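Local atomic coordinates of 5-ketofructose reductase (Gluconobacter sp., PDB entry 7COK), a protein that reduces 5-ketofructose, probably to fructose with a nicotinamide cofactor, and represents a novel class of the shikimate dehydrogenase family. Residues Ala34-Arg39 with Leu264-Asp269; Gly104-Gly109 with Ala136-Val141; Thr120-Lys125 with Ala144-Ala149; Ile200-Pro205 with Val225-Pro230. All blocks are in the same frame, centred on the assembly; numbering follows the deposited sequence.

Contact 1 (Ala34-Arg39 with Leu264-Asp269)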
# COMPACT_ATOMS: atom_id res chain seq x y z
N ALA A 34 -10.52 13.92 -6.64
CA ALA A 34 -9.52 15.01 -6.75
C ALA A 34 -8.53 14.79 -7.89
O ALA A 34 -7.78 15.70 -8.23
CB ALA A 34 -8.75 15.20 -5.44
N GLY A 35 -8.54 13.57 -8.44
CA GLY A 35 -7.57 13.16 -9.47
C GLY A 35 -6.18 13.00 -8.89
O GLY A 35 -5.17 13.17 -9.60
N LEU A 36 -6.12 12.63 -7.61
CA LEU A 36 -4.86 12.52 -6.89
C LEU A 36 -4.40 11.10 -7.01
O LEU A 36 -5.18 10.15 -6.76
CB LEU A 36 -5.06 12.89 -5.41
CG LEU A 36 -4.20 13.93 -4.69
CD1 LEU A 36 -4.26 13.66 -3.19
CD2 LEU A 36 -2.76 13.96 -5.17
N ASP A 37 -3.15 10.92 -7.43
CA ASP A 37 -2.58 9.58 -7.50
C ASP A 37 -2.05 9.20 -6.12
O ASP A 37 -0.86 9.28 -5.82
CB ASP A 37 -1.51 9.46 -8.58
CG ASP A 37 -0.89 8.07 -8.63
OD1 ASP A 37 -1.53 7.11 -8.13
OD2 ASP A 37 0.24 7.94 -9.16
N ALA A 38 -2.99 8.80 -5.28
CA ALA A 38 -2.72 8.46 -3.88
C ALA A 38 -3.51 7.20 -3.56
O ALA A 38 -4.56 6.94 -4.17
CB ALA A 38 -3.09 9.61 -2.94
N ARG A 39 -3.00 6.41 -2.61
CA ARG A 39 -3.63 5.17 -2.19
C ARG A 39 -3.69 5.14 -0.68
O ARG A 39 -2.85 5.70 -0.01
CB ARG A 39 -2.80 3.99 -2.69
CG ARG A 39 -2.61 3.96 -4.20
CD ARG A 39 -1.84 2.74 -4.64
NE ARG A 39 -2.74 1.60 -4.64
CZ ARG A 39 -2.44 0.39 -5.09
NH1 ARG A 39 -1.23 0.14 -5.59
NH2 ARG A 39 -3.36 -0.55 -5.04
N LEU A 264 -1.34 15.63 3.22
CA LEU A 264 -1.06 15.96 1.82
C LEU A 264 -1.34 17.39 1.43
O LEU A 264 -1.10 17.77 0.27
CB LEU A 264 -1.86 15.04 0.90
CG LEU A 264 -1.29 13.64 0.76
CD1 LEU A 264 -2.31 12.76 0.08
CD2 LEU A 264 0.03 13.68 -0.01
N GLY A 265 -1.87 18.18 2.35
CA GLY A 265 -2.21 19.57 2.06
C GLY A 265 -3.32 19.77 1.03
O GLY A 265 -3.35 20.80 0.37
N ARG A 266 -4.19 18.77 0.88
CA ARG A 266 -5.36 18.84 -0.00
C ARG A 266 -6.62 18.66 0.83
O ARG A 266 -6.61 17.86 1.79
CB ARG A 266 -5.34 17.74 -1.08
CG ARG A 266 -4.72 18.13 -2.39
CD ARG A 266 -3.37 17.47 -2.47
NE ARG A 266 -2.60 17.99 -3.59
CZ ARG A 266 -1.29 18.11 -3.61
NH1 ARG A 266 -0.55 17.78 -2.54
NH2 ARG A 266 -0.71 18.58 -4.71
N THR A 267 -7.68 19.38 0.46
CA THR A 267 -9.00 19.25 1.08
C THR A 267 -9.85 18.41 0.13
O THR A 267 -10.23 18.89 -0.97
CB THR A 267 -9.62 20.63 1.33
OG1 THR A 267 -8.80 21.34 2.27
CG2 THR A 267 -11.06 20.54 1.87
N LEU A 268 -10.12 17.16 0.50
CA LEU A 268 -10.95 16.27 -0.32
C LEU A 268 -12.42 16.68 -0.31
O LEU A 268 -12.85 17.44 0.56
CB LEU A 268 -10.78 14.79 0.06
CG LEU A 268 -9.33 14.27 0.05
CD1 LEU A 268 -9.33 12.82 0.53
CD2 LEU A 268 -8.61 14.46 -1.28
N ASP A 269 -13.16 16.15 -1.29
CA ASP A 269 -14.57 16.48 -1.46
C ASP A 269 -15.42 15.69 -0.45
O ASP A 269 -15.50 14.45 -0.52
CB ASP A 269 -14.97 16.12 -2.90
CG ASP A 269 -16.39 16.51 -3.22
OD1 ASP A 269 -16.64 17.71 -3.41
OD2 ASP A 269 -17.25 15.61 -3.28
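The guanidinium of Arg-266 is the flat group here, and the CD2 methyl of Leu-36 approaches it obliquely. Lower down the same arginine side chain, CD of Arg-266 packs against CD1 of Leu-36 at 4.0 Å. A bend at chi2 (105°) sets CD beside Leu-36; farther out, NH1 of Arg-266 donates to the carbonyl O of Leu-264 at 2.9 Å, arriving nearly along the C=O axis, though the oxygen lies somewhat out of the guanidinium plane. That bond ties the arginine to the carbonyl at the point where Gly-265, with positive phi, turns the chain out of helix 248-264.

Leu-36 is the centre of the packing. Its CD1 also meets CD1 of Leu-264 at 3.9 Å, the two leucine side chains crossing obliquely, and the same Leu-264 methyl lies 4.4 Å from CB of Ala-38. Further along, CB of Ala-34 touches CD2 of Leu-268 at 4.2 Å, just before Gly-35 closes helix 23-34 in a Schellman motif. Ile-9 of the neighbouring strand packs on Leu-36, Ala-38 and Leu-264, and Tyr-31 of helix 23-34 on Ala-38 and Leu-268. Arg-39 turns elsewhere, to a salt bridge with Glu-28 of the second subunit.

The contact thus fastens the turn between helices 248-264 and 270-281 onto the link from helix 23-34 to strand 38-44. Between the two segments the grip is apolar and relies on the fit and burial of methyls and the arginine's aliphatic chain, with its charged end held by a carbonyl of its own segment.

Contact 2 (Gly104-Gly109 with Ala136-Val141)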
# COMPACT_ATOMS: atom_id res chain seq x y z
N GLY A 104 2.43 12.81 15.54
CA GLY A 104 1.13 12.26 15.96
C GLY A 104 0.06 13.30 16.27
O GLY A 104 0.30 14.27 17.00
N HIS A 105 -1.12 13.08 15.71
CA HIS A 105 -2.30 13.94 15.93
C HIS A 105 -3.44 13.09 16.40
O HIS A 105 -3.50 11.89 16.16
CB HIS A 105 -2.74 14.59 14.60
CG HIS A 105 -1.69 15.44 13.95
ND1 HIS A 105 -1.68 16.81 14.07
CD2 HIS A 105 -0.64 15.11 13.16
CE1 HIS A 105 -0.65 17.29 13.38
NE2 HIS A 105 -0.01 16.28 12.82
N ASN A 106 -4.38 13.73 17.11
CA ASN A 106 -5.63 13.09 17.43
C ASN A 106 -6.75 13.86 16.78
O ASN A 106 -6.87 15.04 16.98
CB ASN A 106 -5.83 13.01 18.94
CG ASN A 106 -7.01 12.15 19.31
OD1 ASN A 106 -8.16 12.44 18.94
ND2 ASN A 106 -6.75 11.06 20.00
N THR A 107 -7.52 13.18 15.95
CA THR A 107 -8.63 13.86 15.24
C THR A 107 -10.00 13.29 15.61
O THR A 107 -11.00 13.64 14.98
CB THR A 107 -8.45 13.80 13.72
OG1 THR A 107 -8.59 12.44 13.31
CG2 THR A 107 -7.09 14.41 13.29
N ASP A 108 -10.05 12.43 16.63
CA ASP A 108 -11.30 11.78 17.04
C ASP A 108 -12.34 12.76 17.59
O ASP A 108 -13.53 12.43 17.63
CB ASP A 108 -11.04 10.69 18.08
CG ASP A 108 -10.46 9.43 17.47
OD1 ASP A 108 -10.56 9.25 16.24
OD2 ASP A 108 -9.92 8.59 18.22
N GLY A 109 -11.91 13.94 18.00
CA GLY A 109 -12.84 14.98 18.39
C GLY A 109 -12.94 16.08 17.34
O GLY A 109 -13.83 16.92 17.44
N ALA A 136 -15.82 10.40 23.67
CA ALA A 136 -16.16 11.44 24.64
C ALA A 136 -14.94 12.23 25.15
O ALA A 136 -14.99 13.48 25.22
CB ALA A 136 -16.95 10.87 25.79
N ARG A 137 -13.88 11.51 25.52
CA ARG A 137 -12.63 12.13 25.96
C ARG A 137 -12.08 13.09 24.90
O ARG A 137 -11.75 14.25 25.24
CB ARG A 137 -11.61 11.06 26.39
CG ARG A 137 -10.33 11.62 26.94
CD ARG A 137 -9.37 10.47 27.20
NE ARG A 137 -8.09 10.96 27.70
CZ ARG A 137 -7.79 11.10 28.99
NH1 ARG A 137 -8.67 10.79 29.95
NH2 ARG A 137 -6.60 11.58 29.34
N ALA A 138 -11.95 12.62 23.65
CA ALA A 138 -11.41 13.49 22.59
C ALA A 138 -12.30 14.69 22.29
O ALA A 138 -11.79 15.81 22.11
CB ALA A 138 -11.12 12.68 21.34
N ILE A 139 -13.60 14.46 22.23
CA ILE A 139 -14.58 15.53 21.98
C ILE A 139 -14.50 16.59 23.10
O ILE A 139 -14.46 17.77 22.82
CB ILE A 139 -16.01 14.98 21.80
CG1 ILE A 139 -16.10 14.31 20.43
CG2 ILE A 139 -17.06 16.09 21.86
CD1 ILE A 139 -17.30 13.40 20.28
N ALA A 140 -14.45 16.14 24.35
CA ALA A 140 -14.33 17.07 25.49
C ALA A 140 -13.05 17.92 25.40
O ALA A 140 -13.10 19.14 25.55
CB ALA A 140 -14.41 16.32 26.81
N VAL A 141 -11.92 17.28 25.08
CA VAL A 141 -10.66 18.03 24.94
C VAL A 141 -10.76 19.04 23.81
O VAL A 141 -10.36 20.18 24.00
CB VAL A 141 -9.45 17.10 24.78
CG1 VAL A 141 -8.17 17.88 24.40
CG2 VAL A 141 -9.21 16.35 26.09
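Asn-106 carries CG anti to its backbone N (chi1 -171°), which sets CG beside the carbonyl carbon; OD1 of Asn-106 then lies 3.8 Å from CB of Ala-138. In Asp-108, CG stands beside the backbone N (chi1 -75°); the carboxylate lies off the side that meets helix 134-145, OD2 in a salt bridge with Lys-72, and CB of Asp-108 is what meets CB of Ala-138, at 3.8 Å. The Asn-106 oxygen also accepts from N of Asp-108 at 3.0 Å, an Asx turn with the donor tilted from the carbonyl plane, while ND2 bonds to the carbonyl O of Ala-91. An alanine in place of Asn-106 would probably leave the Asp-108 N-H and the Ala-91 carbonyl without these mates and the turn less firmly set.

Gly-109 comes closest to the helix backbone, its CA 4.0 Å from CA of Ile-139 and 3.9 Å from CG1 of Ile-139. A side chain at this glycine would collide with the carbonyl O of Ala-138. The Asn-Thr-Asp-Gly run, familiar in shikimate dehydrogenases, is here laid across helix 134-145; Ala-136 is the last residue of what looks like a GxGxxA sequence (Gly-131, Gly-133), consistent with a Rossmann-type dinucleotide-binding domain.

Contact 3 (Thr120-Lys125 with Ala144-Ala149)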
# COMPACT_ATOMS: atom_id res chain seq x y z
N THR A 120 -22.44 26.74 14.54
CA THR A 120 -22.16 27.68 15.63
C THR A 120 -20.71 27.55 16.11
O THR A 120 -20.01 26.58 15.76
CB THR A 120 -23.18 27.52 16.80
OG1 THR A 120 -22.85 28.43 17.86
CG2 THR A 120 -23.23 26.08 17.34
N SER A 121 -20.25 28.53 16.89
CA SER A 121 -18.92 28.45 17.49
C SER A 121 -18.99 27.74 18.84
O SER A 121 -19.95 27.93 19.58
CB SER A 121 -18.31 29.84 17.67
OG SER A 121 -17.00 29.75 18.24
N PRO A 122 -17.97 26.93 19.16
CA PRO A 122 -17.90 26.29 20.47
C PRO A 122 -17.52 27.24 21.61
O PRO A 122 -17.76 26.91 22.77
CB PRO A 122 -16.79 25.25 20.30
CG PRO A 122 -15.95 25.77 19.18
CD PRO A 122 -16.93 26.39 18.24
N ALA A 123 -16.94 28.40 21.28
CA ALA A 123 -16.34 29.25 22.30
C ALA A 123 -17.43 29.82 23.21
O ALA A 123 -18.43 30.34 22.73
CB ALA A 123 -15.52 30.37 21.66
N GLY A 124 -17.24 29.64 24.52
CA GLY A 124 -18.19 30.15 25.51
C GLY A 124 -19.43 29.31 25.73
O GLY A 124 -20.28 29.67 26.52
N LYS A 125 -19.54 28.19 25.02
CA LYS A 125 -20.73 27.34 25.08
C LYS A 125 -20.73 26.38 26.25
O LYS A 125 -19.68 26.00 26.77
CB LYS A 125 -20.90 26.55 23.76
CG LYS A 125 -21.12 27.37 22.50
CD LYS A 125 -22.34 28.28 22.63
CE LYS A 125 -23.12 28.38 21.34
NZ LYS A 125 -22.38 29.23 20.38
N ALA A 144 -12.90 22.01 24.77
CA ALA A 144 -12.19 22.79 25.77
C ALA A 144 -11.09 23.64 25.14
O ALA A 144 -11.03 24.83 25.40
CB ALA A 144 -11.62 21.89 26.84
N LEU A 145 -10.25 23.04 24.28
CA LEU A 145 -9.21 23.80 23.55
C LEU A 145 -9.78 24.84 22.60
O LEU A 145 -9.14 25.86 22.32
CB LEU A 145 -8.23 22.86 22.83
CG LEU A 145 -7.41 21.91 23.70
CD1 LEU A 145 -6.56 21.05 22.78
CD2 LEU A 145 -6.58 22.63 24.77
N ALA A 146 -11.01 24.62 22.14
CA ALA A 146 -11.67 25.55 21.24
C ALA A 146 -12.48 26.62 21.98
O ALA A 146 -13.26 27.36 21.34
CB ALA A 146 -12.56 24.80 20.28
N GLY A 147 -12.35 26.66 23.31
CA GLY A 147 -12.93 27.73 24.12
C GLY A 147 -14.28 27.50 24.75
O GLY A 147 -14.87 28.45 25.27
N ALA A 148 -14.78 26.26 24.76
CA ALA A 148 -16.05 26.00 25.47
C ALA A 148 -15.96 26.40 26.94
O ALA A 148 -14.90 26.28 27.57
CB ALA A 148 -16.48 24.55 25.31
N ALA A 149 -17.07 26.89 27.48
CA ALA A 149 -17.06 27.36 28.88
C ALA A 149 -17.22 26.24 29.90
O ALA A 149 -16.55 26.23 30.95
CB ALA A 149 -18.13 28.43 29.08
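Pro-122 and Ala-146 form the compact side of this contact: CG of the proline ring sits 3.7 Å from CB of Ala-146, with Leu-113 of helix 110-117 touching both residues. The backbones are drawn together just as closely. N of Gly-124 donates to O of Gly-147 at 2.8 Å, almost straight at the hydrogen (171°), though it comes from above the carbonyl plane. The same oxygen takes a CA-H...O contact from CA of Ala-123 at 3.4 Å. In return, O of Pro-122 takes a CA-H...O contact from CA of Ala-148 at 3.3 Å while it closes the type II turn by accepting from N of Lys-125.

Past the turn, N of Ala-149 donates to O of Lys-125 at 2.8 Å, a more bent bond. These pairs stand at the start of strands 126-130 and 150-155, neighbours in the parallel sheet, and helix 134-145 is the helix of the beta-alpha-beta crossover between them. Gly-147 ends that helix in a Schellman motif, and a side chain on it would crowd CB of Ala-123.

The outer side is more open. Ser-121, Ala-123 and Gly-124 are exposed, and the weak bond from N of Ala-123 to OG of Ser-121 stays within its own segment. The Lys-125 side chain likewise leads away from the helix end, NZ of Lys-125 donating to OG1 of Thr-120 at 2.7 Å and to O of Ser-121 at 2.9 Å, the latter in the carbonyl plane.

Contact 4 (Ile200-Pro205 with Val225-Pro230)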
# COMPACT_ATOMS: atom_id res chain seq x y z
N ILE A 200 -25.47 3.71 21.83
CA ILE A 200 -26.92 3.42 21.84
C ILE A 200 -27.59 4.02 20.60
O ILE A 200 -27.69 5.24 20.45
CB ILE A 200 -27.66 3.86 23.12
CG1 ILE A 200 -26.98 3.31 24.38
CG2 ILE A 200 -29.10 3.37 23.04
CD1 ILE A 200 -27.38 3.98 25.69
N GLY A 201 -28.05 3.14 19.72
CA GLY A 201 -28.55 3.55 18.43
C GLY A 201 -27.72 3.09 17.27
O GLY A 201 -28.17 3.18 16.13
N LEU A 202 -26.50 2.61 17.55
CA LEU A 202 -25.58 2.08 16.52
C LEU A 202 -26.19 0.84 15.88
O LEU A 202 -26.42 -0.17 16.55
CB LEU A 202 -24.20 1.76 17.12
CG LEU A 202 -23.10 1.24 16.19
CD1 LEU A 202 -22.80 2.18 15.04
CD2 LEU A 202 -21.85 0.95 17.00
N GLY A 203 -26.47 0.96 14.58
CA GLY A 203 -27.13 -0.12 13.82
C GLY A 203 -28.54 -0.45 14.28
O GLY A 203 -29.08 -1.51 13.93
N ASP A 204 -29.15 0.43 15.09
CA ASP A 204 -30.50 0.20 15.58
C ASP A 204 -31.33 1.48 15.55
O ASP A 204 -31.32 2.27 16.51
CB ASP A 204 -30.51 -0.42 16.99
CG ASP A 204 -31.92 -0.86 17.45
OD1 ASP A 204 -32.93 -0.61 16.75
OD2 ASP A 204 -32.01 -1.47 18.53
N PRO A 205 -32.12 1.65 14.48
CA PRO A 205 -32.95 2.83 14.28
C PRO A 205 -33.99 3.03 15.39
O PRO A 205 -34.51 4.14 15.52
CB PRO A 205 -33.64 2.54 12.93
CG PRO A 205 -33.68 1.06 12.86
CD PRO A 205 -32.38 0.63 13.45
N VAL A 225 -22.38 10.93 17.51
CA VAL A 225 -21.18 10.31 16.90
C VAL A 225 -21.45 9.06 16.06
O VAL A 225 -20.63 8.67 15.22
CB VAL A 225 -20.07 9.99 17.94
CG1 VAL A 225 -19.75 11.22 18.79
CG2 VAL A 225 -20.45 8.80 18.83
N ILE A 226 -22.60 8.42 16.30
CA ILE A 226 -22.96 7.21 15.54
C ILE A 226 -23.07 7.51 14.03
O ILE A 226 -23.79 8.40 13.64
CB ILE A 226 -24.27 6.62 16.11
CG1 ILE A 226 -24.03 6.02 17.51
CG2 ILE A 226 -24.87 5.59 15.14
CD1 ILE A 226 -25.29 5.76 18.31
N PRO A 227 -22.31 6.78 13.19
CA PRO A 227 -22.37 7.07 11.74
C PRO A 227 -23.37 6.22 10.96
O PRO A 227 -23.66 6.51 9.79
CB PRO A 227 -20.95 6.77 11.27
CG PRO A 227 -20.43 5.74 12.24
CD PRO A 227 -21.19 5.88 13.54
N ASN A 228 -23.89 5.18 11.60
CA ASN A 228 -24.76 4.20 10.96
C ASN A 228 -25.80 3.67 11.96
O ASN A 228 -25.44 2.96 12.90
CB ASN A 228 -23.90 3.07 10.37
CG ASN A 228 -24.71 2.08 9.54
OD1 ASN A 228 -25.77 2.43 9.03
ND2 ASN A 228 -24.20 0.86 9.39
N PRO A 229 -27.08 4.02 11.79
CA PRO A 229 -27.57 4.94 10.76
C PRO A 229 -27.17 6.38 11.03
O PRO A 229 -27.05 6.76 12.19
CB PRO A 229 -29.09 4.79 10.85
CG PRO A 229 -29.37 4.31 12.25
CD PRO A 229 -28.15 3.58 12.72
N PRO A 230 -26.96 7.18 9.97
CA PRO A 230 -26.57 8.56 10.29
C PRO A 230 -27.70 9.35 10.92
O PRO A 230 -27.46 10.19 11.78
CB PRO A 230 -26.15 9.14 8.94
CG PRO A 230 -26.78 8.25 7.92
CD PRO A 230 -26.85 6.89 8.53
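Ile-226 sets its CD1 methyl against the backbone of the 200-205 loop, 3.3 Å from O of Ile-200 and 3.5 Å from N of Leu-202. Its other branch, CG2, meets CD1 of Leu-202 at 4.0 Å. That leucine methyl also lies 3.5 Å from O of Asn-228, an oxygen whose polar partner is close by: N of Gly-203 donates to O of Asn-228 at 2.8 Å, with 160° at the hydrogen and only a slight tilt from the carbonyl plane. Beyond it, CD of Pro-229 rests 3.4 Å from O of Gly-201. An alanine in place of Ile-226 would take away both branches and is likely to open a gap beside the Gly-201 to Leu-202 peptide and leave Leu-202 freer to turn.

The two loops follow strands 193-196 and 221-224, adjacent in the parallel Rossmann-type sheet, and so meet at the C-terminal ends of its strands, the end where such domains commonly bind the dinucleotide.

Several features set the first shell in place. Residues Gly-201 to Asp-204 form a type II turn, closed by N of Asp-204 bonding to O of Gly-201 at 3.1 Å, which presents the Gly-203 N-H. Across from it, the cis peptide before Pro-229 bends the chain at Asn-228. Asp-224 OD1 accepts from N of Ile-226, while Leu-252 of helix 248-264 and Phe-281 of helix 270-281 pack on Pro-227.

In the fold
Contact 1 spans nearly the whole chain, and the other three fall within the stretch it encloses. It lies about 24 Å, centre to centre, from contact 2, yet both reach the mixed sheet of the substrate-binding domain. Contacts 2 and 3 share helix 134-145, their segments alternate along the chain, and their centres are about 15 Å apart. Contact 4 follows in series; it touches contact 2 where Ile-139 CD1 meets Val-225 CG1 at 3.6 Å. Contacts 3 and 4, about 26 Å apart, sit at opposite ends of the parallel sheet's strands: contact 3 where 126-130 and 150-155 start, contact 4 after 193-196 and 221-224 finish. Contact 2 bridges the two domains, while contact 1 brings the C-terminal helices back to the first.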